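Local coordinates for protein RV1873 (Mycobacterium tuberculosis, PDB 2JEK) that is of unknown function but belongs to the DUF1810 family and folds as an all-helical, right-handed superhelix, at residues Y57-L62 with Q66-H71. Sequence-based numbering, arbitrary orientation.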
loop_
_atom_site.group_PDB
_atom_site.type_symbol
_atom_site.label_atom_id
_atom_site.label_comp_id
_atom_site.label_asym_id
_atom_site.label_seq_id
_atom_site.Cartn_x
_atom_site.Cartn_y
_atom_site.Cartn_z
ATOM N N TYR A 57 9.880 2.989 -6.459
ATOM C CA TYR A 57 9.215 2.360 -5.313
ATOM C C TYR A 57 8.151 1.354 -5.719
ATOM O O TYR A 57 7.458 0.792 -4.867
ATOM C CB TYR A 57 8.680 3.426 -4.340
ATOM C CG TYR A 57 9.830 4.182 -3.710
ATOM C CD1 TYR A 57 10.707 3.534 -2.834
ATOM C CD2 TYR A 57 10.055 5.531 -4.007
ATOM C CE1 TYR A 57 11.795 4.206 -2.262
ATOM C CE2 TYR A 57 11.132 6.217 -3.434
ATOM C CZ TYR A 57 11.990 5.543 -2.562
ATOM O OH TYR A 57 13.054 6.204 -1.993
ATOM N N GLY A 58 8.051 1.117 -7.028
ATOM C CA GLY A 58 7.156 0.100 -7.556
ATOM C C GLY A 58 7.636 -1.288 -7.155
ATOM O O GLY A 58 8.848 -1.551 -7.068
ATOM N N ILE A 59 6.678 -2.174 -6.883
ATOM C CA ILE A 59 6.966 -3.575 -6.553
ATOM C C ILE A 59 7.121 -4.334 -7.861
ATOM O O ILE A 59 6.266 -4.219 -8.740
ATOM C CB ILE A 59 5.819 -4.162 -5.695
ATOM C CG1 ILE A 59 5.723 -3.416 -4.359
ATOM C CG2 ILE A 59 5.973 -5.689 -5.483
ATOM C CD1 ILE A 59 6.798 -3.779 -3.334
ATOM N N SER A 60 8.204 -5.101 -7.991
ATOM C CA SER A 60 8.541 -5.706 -9.285
ATOM C C SER A 60 7.642 -6.886 -9.665
ATOM O O SER A 60 7.414 -7.150 -10.847
ATOM C CB SER A 60 10.004 -6.161 -9.309
ATOM O OG SER A 60 10.243 -7.174 -8.351
ATOM N N SER A 61 7.152 -7.599 -8.660
ATOM C CA SER A 61 6.504 -8.890 -8.874
ATOM C C SER A 61 5.732 -9.313 -7.637
ATOM O O SER A 61 5.930 -8.755 -6.552
ATOM C CB SER A 61 7.571 -9.947 -9.176
ATOM O OG SER A 61 8.388 -10.163 -8.033
ATOM N N LEU A 62 4.885 -10.336 -7.777
ATOM C CA LEU A 62 4.236 -10.897 -6.596
ATOM C C LEU A 62 5.268 -11.411 -5.569
ATOM O O LEU A 62 5.056 -11.293 -4.361
ATOM C CB LEU A 62 3.224 -12.000 -6.952
ATOM C CG LEU A 62 2.214 -12.295 -5.830
ATOM C CD1 LEU A 62 1.213 -11.142 -5.682
ATOM C CD2 LEU A 62 1.495 -13.620 -6.044
ATOM N N GLN A 66 5.615 -10.555 -1.640
ATOM C CA GLN A 66 5.683 -11.572 -0.584
ATOM C C GLN A 66 6.889 -11.358 0.325
ATOM O O GLN A 66 6.780 -11.453 1.551
ATOM C CB GLN A 66 5.689 -12.967 -1.197
ATOM C CG GLN A 66 4.358 -13.283 -1.855
ATOM C CD GLN A 66 4.300 -14.623 -2.540
ATOM O OE1 GLN A 66 5.323 -15.175 -2.953
ATOM N NE2 GLN A 66 3.081 -15.156 -2.676
ATOM N N ALA A 67 8.024 -11.030 -0.281
ATOM C CA ALA A 67 9.223 -10.684 0.498
ATOM C C ALA A 67 9.000 -9.445 1.372
ATOM O O ALA A 67 9.476 -9.363 2.506
ATOM C CB ALA A 67 10.407 -10.489 -0.419
ATOM N N TYR A 68 8.260 -8.482 0.834
ATOM C CA TYR A 68 7.945 -7.253 1.554
ATOM C C TYR A 68 7.157 -7.578 2.828
ATOM O O TYR A 68 7.466 -7.091 3.924
ATOM C CB TYR A 68 7.156 -6.335 0.614
ATOM C CG TYR A 68 6.908 -4.929 1.123
ATOM C CD1 TYR A 68 7.616 -3.841 0.596
ATOM C CD2 TYR A 68 5.965 -4.689 2.123
ATOM C CE1 TYR A 68 7.380 -2.559 1.052
ATOM C CE2 TYR A 68 5.736 -3.403 2.589
ATOM C CZ TYR A 68 6.457 -2.353 2.056
ATOM O OH TYR A 68 6.260 -1.060 2.484
ATOM N N LEU A 69 6.157 -8.444 2.676
ATOM C CA LEU A 69 5.355 -8.875 3.810
ATOM C C LEU A 69 6.146 -9.652 4.855
ATOM O O LEU A 69 5.850 -9.558 6.043
ATOM C CB LEU A 69 4.168 -9.704 3.338
ATOM C CG LEU A 69 3.086 -8.929 2.581
ATOM C CD1 LEU A 69 2.070 -9.924 2.078
ATOM C CD2 LEU A 69 2.419 -7.907 3.478
ATOM N N GLN A 70 7.126 -10.428 4.406
ATOM C CA GLN A 70 7.958 -11.219 5.321
ATOM C C GLN A 70 8.922 -10.345 6.112
ATOM O O GLN A 70 9.378 -10.732 7.195
ATOM C CB GLN A 70 8.785 -12.243 4.551
ATOM C CG GLN A 70 8.006 -13.408 3.984
ATOM C CD GLN A 70 8.885 -14.309 3.134
ATOM O OE1 GLN A 70 9.620 -13.840 2.253
ATOM N NE2 GLN A 70 8.816 -15.610 3.392
ATOM N N HIS A 71 9.253 -9.178 5.562
ATOM C CA HIS A 71 10.232 -8.285 6.182
ATOM C C HIS A 71 9.707 -7.846 7.542
ATOM O O HIS A 71 8.581 -7.363 7.651
ATOM C CB HIS A 71 10.479 -7.074 5.279
ATOM C CG HIS A 71 11.650 -6.239 5.690
ATOM N ND1 HIS A 71 11.608 -5.382 6.766
ATOM C CD2 HIS A 71 12.890 -6.122 5.160
ATOM C CE1 HIS A 71 12.779 -4.781 6.893
ATOM N NE2 HIS A 71 13.575 -5.211 5.929
#
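Gln66 N donates to Leu62 O over 2.9 Å, with an N-H...O angle of 152°, an i to i+4 helix bond at the N-terminal end of helix 62-70. The two side chains lie one turn apart and meet on the same flank: Leu62 CD2 comes alongside Gln66 NE2 at 4.0 Å. Gln66 CG, anti to its own carbonyl carbon (chi1 -68°), passes 3.3 Å from Leu62 O, and the chain then runs on extended, carrying the amide to Ala115 O, where NE2 is hydrogen-bonded at the end of helix 101-115. Nearer the core, Ile59 CD1 lies 4.0 Å from Tyr68 CD1, oblique to the ring, the two side chains crossing at about a right angle. The ring is buried, with Phe13 meeting it edge-to-face and Phe112 also packed on it, while Ile59 is anchored by backbone hydrogen bonds to Gln44 and Arg46 and its side chain also touches Leu111. Just before the helix, Ser61 is the N-cap residue, its OG accepting from Glu64 N. The arrangement is that of an N-capped helix start, with one hydrophobic side chain of the preceding loop, Ile59, set against Tyr68 on the buried side of the helix, here joining helix 62-70 to helices 11-17 and 101-115 of the superhelix.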